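Local coordinates for murein peptide amidase A (Escherichia coli O157:H7, PDB 5HXD), which probably hydrolyses, as a zinc-dependent M14 peptidase, the gamma-D-glutamyl-diaminopimelate amide bond of the murein tripeptide during peptidoglycan degradation, at residues A[18-23]-A[139-144]; A[89-94]-A[133-138]; A[102-107]-A[199-204]; A[154-159]-A[225-230]. All blocks are in the same frame, centred on the assembly; numbering follows the deposited sequence.

Contact 1: residues A[18-23]-A[139-144]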
# COMPACT_ATOMS: atom_id res chain seq x y z
N GLU A 18 13.78 6.96 -11.78
CA GLU A 18 13.67 6.52 -13.16
C GLU A 18 12.46 5.62 -13.32
O GLU A 18 11.92 5.13 -12.33
CB GLU A 18 14.94 5.78 -13.60
CG GLU A 18 16.24 6.57 -13.52
CD GLU A 18 16.18 7.91 -14.23
OE1 GLU A 18 15.53 8.03 -15.30
OE2 GLU A 18 16.80 8.87 -13.72
N HIS A 19 12.02 5.39 -14.55
CA HIS A 19 10.98 4.40 -14.83
C HIS A 19 11.52 3.20 -15.61
O HIS A 19 12.16 3.39 -16.65
CB HIS A 19 9.82 5.02 -15.62
CG HIS A 19 9.10 6.13 -14.92
ND1 HIS A 19 8.64 6.02 -13.62
CD2 HIS A 19 8.71 7.35 -15.35
CE1 HIS A 19 8.03 7.14 -13.28
NE2 HIS A 19 8.05 7.96 -14.31
N TYR A 20 11.25 1.97 -15.16
CA TYR A 20 11.55 0.78 -15.99
C TYR A 20 10.31 0.12 -16.60
O TYR A 20 10.36 -1.05 -17.01
CB TYR A 20 12.32 -0.27 -15.19
CG TYR A 20 11.52 -0.91 -14.07
CD1 TYR A 20 10.86 -2.12 -14.26
CD2 TYR A 20 11.43 -0.31 -12.81
CE1 TYR A 20 10.15 -2.71 -13.24
CE2 TYR A 20 10.72 -0.89 -11.79
CZ TYR A 20 10.08 -2.08 -12.01
OH TYR A 20 9.37 -2.65 -10.97
N GLY A 21 9.18 0.84 -16.66
CA GLY A 21 8.06 0.36 -17.43
C GLY A 21 6.69 0.89 -17.06
O GLY A 21 6.57 1.97 -16.49
N ARG A 22 5.67 0.11 -17.39
CA ARG A 22 4.28 0.39 -17.04
C ARG A 22 3.54 -0.86 -16.51
O ARG A 22 3.62 -1.96 -17.10
CB ARG A 22 3.52 0.96 -18.24
CG ARG A 22 3.93 2.37 -18.64
CD ARG A 22 3.57 3.37 -17.57
NE ARG A 22 4.15 4.70 -17.77
CZ ARG A 22 3.61 5.82 -17.29
NH1 ARG A 22 2.48 5.74 -16.61
NH2 ARG A 22 4.18 7.00 -17.48
N SER A 23 2.81 -0.68 -15.41
CA SER A 23 1.86 -1.67 -14.92
C SER A 23 0.75 -1.88 -15.93
O SER A 23 0.52 -1.05 -16.80
CB SER A 23 1.24 -1.23 -13.57
OG SER A 23 0.47 -0.04 -13.68
N GLN A 139 7.68 -8.93 -16.68
CA GLN A 139 8.61 -8.70 -17.77
C GLN A 139 9.49 -7.51 -17.48
O GLN A 139 10.70 -7.59 -17.66
CB GLN A 139 7.85 -8.52 -19.08
CG GLN A 139 7.35 -9.86 -19.61
CD GLN A 139 6.14 -9.74 -20.54
OE1 GLN A 139 5.88 -8.68 -21.10
NE2 GLN A 139 5.41 -10.84 -20.70
N ALA A 140 8.89 -6.42 -17.02
CA ALA A 140 9.63 -5.20 -16.79
C ALA A 140 10.74 -5.40 -15.77
O ALA A 140 11.87 -4.96 -15.97
CB ALA A 140 8.72 -4.11 -16.35
N LEU A 141 10.42 -6.07 -14.67
CA LEU A 141 11.44 -6.34 -13.67
C LEU A 141 12.53 -7.27 -14.21
O LEU A 141 13.69 -7.08 -13.91
CB LEU A 141 10.84 -6.94 -12.40
CG LEU A 141 11.85 -7.05 -11.24
CD1 LEU A 141 12.18 -5.68 -10.68
CD2 LEU A 141 11.37 -7.98 -10.14
N CYS A 142 12.14 -8.27 -14.99
CA CYS A 142 13.08 -9.23 -15.57
C CYS A 142 14.10 -8.57 -16.49
O CYS A 142 15.28 -8.98 -16.52
CB CYS A 142 12.35 -10.32 -16.34
SG CYS A 142 11.67 -11.60 -15.30
N GLN A 143 13.66 -7.56 -17.23
CA GLN A 143 14.54 -6.84 -18.14
C GLN A 143 15.44 -5.85 -17.42
O GLN A 143 16.62 -5.68 -17.77
CB GLN A 143 13.73 -6.14 -19.24
CG GLN A 143 13.29 -7.09 -20.35
CD GLN A 143 14.41 -8.08 -20.77
OE1 GLN A 143 15.57 -7.68 -20.99
NE2 GLN A 143 14.05 -9.37 -20.88
N LEU A 144 14.88 -5.19 -16.40
CA LEU A 144 15.65 -4.35 -15.49
C LEU A 144 16.86 -5.11 -14.95
O LEU A 144 17.99 -4.65 -15.05
CB LEU A 144 14.76 -3.86 -14.34
CG LEU A 144 15.36 -2.95 -13.26
CD1 LEU A 144 15.48 -1.52 -13.74
CD2 LEU A 144 14.53 -3.01 -11.99
O HOH W 1 12.03 -2.74 -17.37
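The ring of Y20, reaching out from strand 18-22, lies against A140, L141 and L144 on helix 136-148, and Y20 buries more surface than any other residue here. The clearest interaction is a CH-pi contact. Methyl CD2 of L144 sits over the centre of one ring face, 4.2 Å from the centroid of Y20 and only 9° off the normal. L144 carries CG anti to its backbone N (chi1 -180°), beside the carbonyl carbon, and from there the two methyls divide: CD2 covers the face, while CD1 packs at 3.7 Å on CB of Y20. The two side chains meet at roughly a right angle.

Further apolar packing comes from A140, whose CB is 3.6 Å from CD1 of Y20, and from L141, whose CB is 4.4 Å from CE1 of Y20; L141 CD1 lies beside the tyrosine hydroxyl. Alanine suits its position because the strand backbone is close as well: A140 CB is 3.5 Å from Y20 O. Next to it G21 adopts phi 157°, a conformation open to glycine, and with no side chain it leaves room for the A140 methyl.

No direct hydrogen bond joins the two segments. A water is modelled between Y20 O and A140 O, but its distances are too short to be relied on.

Strand 18-22 pairs antiparallel with strand 28-31, whose L29 also touches A140. V76 of strand 74-76, an outermost strand of the main sheet within this chain, packs on both Y20 and L144, while F195 of helix 195-201 touches L141.

Contact 2: residues A[89-94]-A[133-138]; sequences RANANG and GSEPET
N91 gives both hydrogens of its ND2 to glutamates of segment 133-138. One bond runs 2.8 Å to E135 OE1 and the other 3.0 Å to E137 OE1, both acceptors lying near the amide plane. With CG placed between the backbone N and the carbonyl carbon (chi1 75°), the amide also folds back over its own loop. There N91 OD1 accepts the backbone N of N93 at 2.9 Å from above the carbonyl plane. Asparagine suits this position because one flat group can donate outward and accept inward, and these bonds on either end fix its rotation.

At A92 the backbone N reaches E137 OE2 through a water. N93 then sends ND2 to E135 OE1 at 2.6 Å. E135 OE1 is thus gripped twice, by N93 on its syn lone pair and by N91 on its anti one, as would suit an ionised carboxylate. G94, with phi 68°, closes a type I turn by bonding its N to N91 O, and glycine adopts that positive phi readily.

E135 occupies the N-cap position of helix 136-148, and its backbone N is bound by N100 OD1. E137 OE2 has a further partner in L24 N. An Asx turn overlapping a type I turn is thereby pinned to a helix start, and the loop that carries it leads straight into the VDLNRNF sequence characteristic of M14 zinc carboxypeptidases.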
# COMPACT_ATOMS: atom_id res chain seq x y z
N ARG A 89 -3.25 -8.76 -3.26
CA ARG A 89 -1.98 -9.47 -3.35
C ARG A 89 -1.48 -9.66 -4.79
O ARG A 89 -0.30 -9.57 -5.07
CB ARG A 89 -2.12 -10.83 -2.68
CG ARG A 89 -1.03 -11.81 -3.00
CD ARG A 89 -1.39 -13.18 -2.50
NE ARG A 89 -0.38 -14.20 -2.80
CZ ARG A 89 0.60 -14.53 -1.97
NH1 ARG A 89 0.71 -13.94 -0.79
NH2 ARG A 89 1.46 -15.47 -2.31
N ALA A 90 -2.42 -9.92 -5.70
CA ALA A 90 -2.17 -10.11 -7.13
C ALA A 90 -2.13 -8.79 -7.89
O ALA A 90 -2.45 -7.74 -7.33
CB ALA A 90 -3.25 -10.99 -7.70
N ASN A 91 -1.75 -8.84 -9.18
CA ASN A 91 -1.87 -7.66 -10.05
C ASN A 91 -3.30 -7.54 -10.62
O ASN A 91 -4.21 -8.25 -10.19
CB ASN A 91 -0.82 -7.66 -11.18
CG ASN A 91 -1.11 -8.66 -12.32
OD1 ASN A 91 -2.08 -9.42 -12.28
ND2 ASN A 91 -0.25 -8.66 -13.33
N ALA A 92 -3.49 -6.64 -11.57
CA ALA A 92 -4.84 -6.29 -12.00
C ALA A 92 -5.51 -7.42 -12.78
O ALA A 92 -6.69 -7.33 -13.12
CB ALA A 92 -4.79 -5.01 -12.82
N ASN A 93 -4.75 -8.49 -13.06
CA ASN A 93 -5.24 -9.67 -13.78
C ASN A 93 -5.59 -10.86 -12.88
O ASN A 93 -5.84 -11.96 -13.37
CB ASN A 93 -4.20 -10.16 -14.78
CG ASN A 93 -4.27 -9.44 -16.11
OD1 ASN A 93 -5.32 -8.91 -16.49
ND2 ASN A 93 -3.16 -9.43 -16.84
N GLY A 94 -5.55 -10.67 -11.57
CA GLY A 94 -5.72 -11.80 -10.66
C GLY A 94 -4.56 -12.79 -10.71
O GLY A 94 -4.67 -13.92 -10.23
N GLY A 133 5.99 -15.75 -17.42
CA GLY A 133 6.35 -14.35 -17.56
C GLY A 133 5.31 -13.53 -18.30
O GLY A 133 5.66 -12.52 -18.91
N SER A 134 4.03 -13.92 -18.23
CA SER A 134 2.98 -13.21 -18.96
C SER A 134 2.84 -11.71 -18.58
O SER A 134 2.63 -10.86 -19.46
CB SER A 134 1.62 -13.91 -18.74
OG SER A 134 0.98 -13.52 -17.53
N GLU A 135 2.96 -11.39 -17.29
CA GLU A 135 2.50 -10.08 -16.83
C GLU A 135 3.52 -8.95 -17.07
O GLU A 135 4.73 -9.16 -16.97
CB GLU A 135 2.13 -10.16 -15.34
CG GLU A 135 1.04 -11.18 -15.03
CD GLU A 135 -0.23 -10.99 -15.87
OE1 GLU A 135 -1.00 -10.02 -15.61
OE2 GLU A 135 -0.43 -11.81 -16.79
N PRO A 136 3.01 -7.73 -17.37
CA PRO A 136 3.89 -6.60 -17.68
C PRO A 136 4.80 -6.24 -16.51
O PRO A 136 5.98 -5.99 -16.75
CB PRO A 136 2.92 -5.45 -18.00
CG PRO A 136 1.61 -5.87 -17.48
CD PRO A 136 1.59 -7.36 -17.43
N GLU A 137 4.27 -6.22 -15.29
CA GLU A 137 5.09 -6.05 -14.10
C GLU A 137 6.23 -7.06 -14.04
O GLU A 137 7.32 -6.73 -13.60
CB GLU A 137 4.24 -6.17 -12.84
CG GLU A 137 3.22 -5.08 -12.62
CD GLU A 137 1.90 -5.37 -13.28
OE1 GLU A 137 1.75 -6.45 -13.90
OE2 GLU A 137 1.01 -4.51 -13.19
N THR A 138 5.97 -8.30 -14.48
CA THR A 138 6.99 -9.34 -14.41
C THR A 138 8.10 -9.17 -15.44
O THR A 138 9.29 -9.26 -15.14
CB THR A 138 6.38 -10.72 -14.61
OG1 THR A 138 5.35 -10.93 -13.63
CG2 THR A 138 7.47 -11.81 -14.53
O HOH W 2 -1.64 -5.05 -12.66

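Contact 3: residues A[102-107]-A[199-204]; sequences PAANWK and CADLNL
D201 reaches from segment 199-204 to the backbone of A104 in a loop. Its CB points toward that loop, and chi1 of -71° sets CG beside the backbone N and anti to the carbonyl carbon, which carries the carboxylate across to the A104 peptide. CG itself remains 4.1 Å from A104 N. The touching is left to OD2, which accepts the A104 N-H at 2.9 Å with a nearly straight angle of 165°, the donor arriving almost end-on to the C-O bond. OD2 also meets the methyls of the loop: A104 CB is 3.3 Å away and A103 CB 4.1 Å. Alanines suit this place because their small side chains let an acid come down on the peptide between them.

That peptide opens a type I turn from A103 to W106, closed by a weak bond from W106 N to A103 O. N105 adds further ties, through ND2 to S197 OG and through OD1 to G193 N. Across the contact the helix finishes in a Schellman motif, with L204 N bonded to C199 O, N203 N bonded to A200 O, and N203 at positive phi. A beta turn is therefore joined to a Schellman-terminated helix by a side-chain to backbone hydrogen bond, at a largely exposed place away from the zinc site.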
# COMPACT_ATOMS: atom_id res chain seq x y z
N PRO A 102 9.30 -16.41 -15.45
CA PRO A 102 9.67 -17.41 -16.46
C PRO A 102 10.79 -18.37 -16.02
O PRO A 102 11.54 -18.85 -16.87
CB PRO A 102 10.13 -16.55 -17.64
CG PRO A 102 10.56 -15.26 -17.02
CD PRO A 102 9.60 -15.04 -15.90
N ALA A 103 10.88 -18.65 -14.73
CA ALA A 103 11.70 -19.75 -14.21
C ALA A 103 11.36 -21.07 -14.89
O ALA A 103 10.30 -21.22 -15.51
CB ALA A 103 11.51 -19.87 -12.71
N ALA A 104 12.26 -22.05 -14.78
CA ALA A 104 12.00 -23.34 -15.41
C ALA A 104 10.79 -24.03 -14.76
O ALA A 104 10.01 -24.70 -15.44
CB ALA A 104 13.24 -24.24 -15.35
N ASN A 105 10.62 -23.83 -13.46
CA ASN A 105 9.57 -24.54 -12.72
C ASN A 105 8.18 -23.92 -12.79
O ASN A 105 7.32 -24.30 -12.00
CB ASN A 105 9.97 -24.68 -11.25
CG ASN A 105 9.96 -23.35 -10.52
OD1 ASN A 105 9.83 -22.29 -11.13
ND2 ASN A 105 10.12 -23.41 -9.21
N TRP A 106 7.98 -22.98 -13.72
CA TRP A 106 6.69 -22.30 -13.91
C TRP A 106 5.61 -23.27 -14.32
O TRP A 106 5.80 -24.06 -15.25
CB TRP A 106 6.79 -21.18 -14.97
CG TRP A 106 5.50 -20.37 -15.13
CD1 TRP A 106 5.15 -19.22 -14.46
CD2 TRP A 106 4.39 -20.66 -16.00
NE1 TRP A 106 3.91 -18.79 -14.85
CE2 TRP A 106 3.42 -19.65 -15.80
CE3 TRP A 106 4.12 -21.68 -16.93
CZ2 TRP A 106 2.20 -19.63 -16.49
CZ3 TRP A 106 2.90 -21.66 -17.61
CH2 TRP A 106 1.96 -20.64 -17.39
N LYS A 107 4.48 -23.20 -13.64
CA LYS A 107 3.33 -24.05 -13.94
C LYS A 107 2.06 -23.26 -14.18
O LYS A 107 1.72 -22.36 -13.41
CB LYS A 107 3.10 -25.06 -12.81
CG LYS A 107 4.09 -26.23 -12.84
CD LYS A 107 4.12 -26.88 -14.22
CE LYS A 107 4.89 -28.19 -14.22
NZ LYS A 107 4.36 -29.11 -15.27
N CYS A 199 15.51 -16.34 -10.18
CA CYS A 199 16.82 -15.89 -9.81
C CYS A 199 17.82 -17.07 -9.75
O CYS A 199 18.95 -16.97 -10.26
CB CYS A 199 16.75 -15.16 -8.48
SG CYS A 199 16.28 -13.41 -8.63
N ALA A 200 17.39 -18.18 -9.15
CA ALA A 200 18.23 -19.37 -9.06
C ALA A 200 18.64 -19.87 -10.43
O ALA A 200 19.78 -20.30 -10.62
CB ALA A 200 17.54 -20.47 -8.30
N ASP A 201 17.73 -19.80 -11.40
CA ASP A 201 18.08 -20.29 -12.74
C ASP A 201 19.08 -19.38 -13.49
O ASP A 201 19.78 -19.83 -14.41
CB ASP A 201 16.81 -20.52 -13.56
CG ASP A 201 16.00 -21.72 -13.07
OD1 ASP A 201 16.49 -22.46 -12.17
OD2 ASP A 201 14.90 -21.95 -13.60
N LEU A 202 19.18 -18.12 -13.09
CA LEU A 202 20.16 -17.20 -13.65
C LEU A 202 21.45 -17.20 -12.83
O LEU A 202 22.40 -16.46 -13.13
CB LEU A 202 19.60 -15.77 -13.73
CG LEU A 202 18.61 -15.49 -14.84
CD1 LEU A 202 17.98 -14.13 -14.64
CD2 LEU A 202 19.29 -15.57 -16.20
N ASN A 203 21.47 -18.05 -11.80
CA ASN A 203 22.52 -18.07 -10.79
C ASN A 203 22.69 -16.71 -10.11
O ASN A 203 23.79 -16.35 -9.69
CB ASN A 203 23.85 -18.51 -11.39
CG ASN A 203 23.88 -20.00 -11.68
OD1 ASN A 203 22.89 -20.71 -11.47
ND2 ASN A 203 25.02 -20.48 -12.16
N LEU A 204 21.58 -15.97 -10.00
CA LEU A 204 21.53 -14.72 -9.24
C LEU A 204 21.08 -14.95 -7.80
O LEU A 204 20.06 -15.59 -7.57
CB LEU A 204 20.58 -13.73 -9.91
CG LEU A 204 20.35 -12.43 -9.13
CD1 LEU A 204 21.66 -11.70 -8.91
CD2 LEU A 204 19.33 -11.54 -9.84

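Contact 4: residues A[154-159]-A[225-230]; sequences VSFHDP and FAMANL
F156 and M227 form a Met-aromatic contact where helix 224-230 packs against a face of the central mixed beta-sheet, the core of the alpha/beta fold of M14 peptidases. The segments of strand and helix run almost antiparallel, at 158°, with their axes 12.8 Å apart, and long side chains fill the distance.

F156 reaches outward from the strand, while M227 and L230 approach it from the opposite direction and use different sides of its ring. M227 takes a face. Its CE stands 3.9 Å from the ring centroid of F156, 26° off the normal and displaced toward the rim over CE1 and CZ. Its SD lies more obliquely, 4.3 Å from the same centroid. The methionine chain begins with CG anti to the backbone N (chi1 -163°) and then bends at both chi2 and chi3, curling the methyl in above the ring; this flexibility suits methionine to the place. M227 also touches T58, L59 and A62 of helix 53-65. L230 has its CB directed at the strand and comes to the ring edge, and it also touches W174 and L175 of helix 170-178.

Alternation along the strand explains the pattern. V154 and F156 face the helix, whereas H157, a probable zinc ligand, turns elsewhere and meets the ring of H49. The side chain of F156 lies about 9 Å from the zinc ion. L230 CD2 serves both strand residues, lying 4.4 Å from V154 CG1 and, in the plane of the phenylalanine ring, 3.6 Å from F156 CZ.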
# COMPACT_ATOMS: atom_id res chain seq x y z
N VAL A 154 17.58 -8.48 -2.63
CA VAL A 154 16.75 -8.71 -1.45
C VAL A 154 15.30 -8.28 -1.75
O VAL A 154 15.04 -7.12 -2.07
CB VAL A 154 17.25 -7.96 -0.20
CG1 VAL A 154 16.22 -8.06 0.92
CG2 VAL A 154 18.59 -8.52 0.28
N SER A 155 14.38 -9.23 -1.64
CA SER A 155 12.96 -8.97 -1.89
C SER A 155 12.14 -9.11 -0.62
O SER A 155 12.05 -10.19 -0.05
CB SER A 155 12.44 -9.92 -2.96
OG SER A 155 11.03 -9.99 -2.90
N PHE A 156 11.56 -8.00 -0.17
CA PHE A 156 10.78 -7.96 1.06
C PHE A 156 9.32 -8.38 0.89
O PHE A 156 8.67 -7.95 -0.06
CB PHE A 156 10.82 -6.56 1.65
CG PHE A 156 12.13 -6.21 2.22
CD1 PHE A 156 12.40 -6.44 3.54
CD2 PHE A 156 13.12 -5.68 1.42
CE1 PHE A 156 13.63 -6.15 4.07
CE2 PHE A 156 14.35 -5.37 1.94
CZ PHE A 156 14.60 -5.61 3.27
N HIS A 157 8.82 -9.22 1.82
CA HIS A 157 7.41 -9.63 1.86
C HIS A 157 6.76 -9.56 3.25
O HIS A 157 7.39 -9.11 4.21
CB HIS A 157 7.26 -11.06 1.34
CG HIS A 157 7.38 -11.19 -0.14
ND1 HIS A 157 8.54 -10.88 -0.83
CD2 HIS A 157 6.51 -11.63 -1.08
CE1 HIS A 157 8.37 -11.10 -2.11
NE2 HIS A 157 7.14 -11.56 -2.29
N ASP A 158 5.51 -10.02 3.32
CA ASP A 158 4.70 -10.23 4.55
C ASP A 158 4.09 -11.62 4.57
O ASP A 158 3.78 -12.16 3.51
CB ASP A 158 3.53 -9.25 4.63
CG ASP A 158 3.86 -7.99 5.33
OD1 ASP A 158 4.99 -7.89 5.86
OD2 ASP A 158 3.00 -7.09 5.34
N PRO A 159 3.82 -12.17 5.76
CA PRO A 159 4.20 -11.70 7.09
C PRO A 159 4.90 -12.81 7.87
O PRO A 159 4.61 -13.00 9.05
CB PRO A 159 2.85 -11.37 7.72
CG PRO A 159 1.89 -12.43 7.05
CD PRO A 159 2.66 -13.07 5.88
N PHE A 225 16.23 1.64 11.16
CA PHE A 225 17.66 1.54 11.41
C PHE A 225 18.25 0.49 10.47
O PHE A 225 19.17 0.76 9.68
CB PHE A 225 17.93 1.18 12.88
CG PHE A 225 19.38 0.88 13.18
CD1 PHE A 225 20.28 1.90 13.44
CD2 PHE A 225 19.85 -0.44 13.21
CE1 PHE A 225 21.62 1.61 13.72
CE2 PHE A 225 21.18 -0.73 13.48
CZ PHE A 225 22.07 0.30 13.74
N ALA A 226 17.70 -0.71 10.56
CA ALA A 226 18.16 -1.82 9.74
C ALA A 226 18.02 -1.52 8.24
O ALA A 226 18.97 -1.70 7.49
CB ALA A 226 17.42 -3.09 10.12
N MET A 227 16.84 -1.04 7.82
CA MET A 227 16.62 -0.76 6.39
C MET A 227 17.62 0.24 5.83
O MET A 227 18.19 0.02 4.75
CB MET A 227 15.21 -0.24 6.15
CG MET A 227 14.80 -0.33 4.67
SD MET A 227 14.75 -2.02 4.01
CE MET A 227 13.31 -2.66 4.88
N ALA A 228 17.84 1.33 6.56
CA ALA A 228 18.82 2.35 6.19
C ALA A 228 20.24 1.78 6.07
O ALA A 228 21.01 2.22 5.22
CB ALA A 228 18.81 3.48 7.22
N ASN A 229 20.58 0.83 6.92
CA ASN A 229 21.93 0.26 6.91
C ASN A 229 22.09 -0.72 5.76
O ASN A 229 23.19 -0.89 5.22
CB ASN A 229 22.28 -0.41 8.24
CG ASN A 229 22.41 0.57 9.38
OD1 ASN A 229 22.73 1.74 9.18
ND2 ASN A 229 22.16 0.11 10.60
N LEU A 230 20.97 -1.34 5.37
CA LEU A 230 20.94 -2.26 4.23
C LEU A 230 21.19 -1.54 2.90
O LEU A 230 21.81 -2.10 1.99
CB LEU A 230 19.59 -2.98 4.16
CG LEU A 230 19.45 -3.95 2.98
CD1 LEU A 230 20.61 -4.95 2.97
CD2 LEU A 230 18.11 -4.67 3.02

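Overall arrangement
Contacts 1 and 2 share helix 136-148, which meets the Asx-turn loop at its start and strand 18-22 further on; their centres are 12 Å apart and they touch, Q139 NE2 reaching G133 O. Contact 3 joins this group through P102, which packs on G133, T138 and C142, its centre about 17 Å from that of contact 2. Contact 4 lies on the central sheet, its centre 21 to 23 Å from the others, touching none. Along the chain both segments of contact 2 lie between those of contact 1, while those of contact 3 alternate with all the others, tying distant sequence into one domain; contact 4 holds the probable zinc ligand H157.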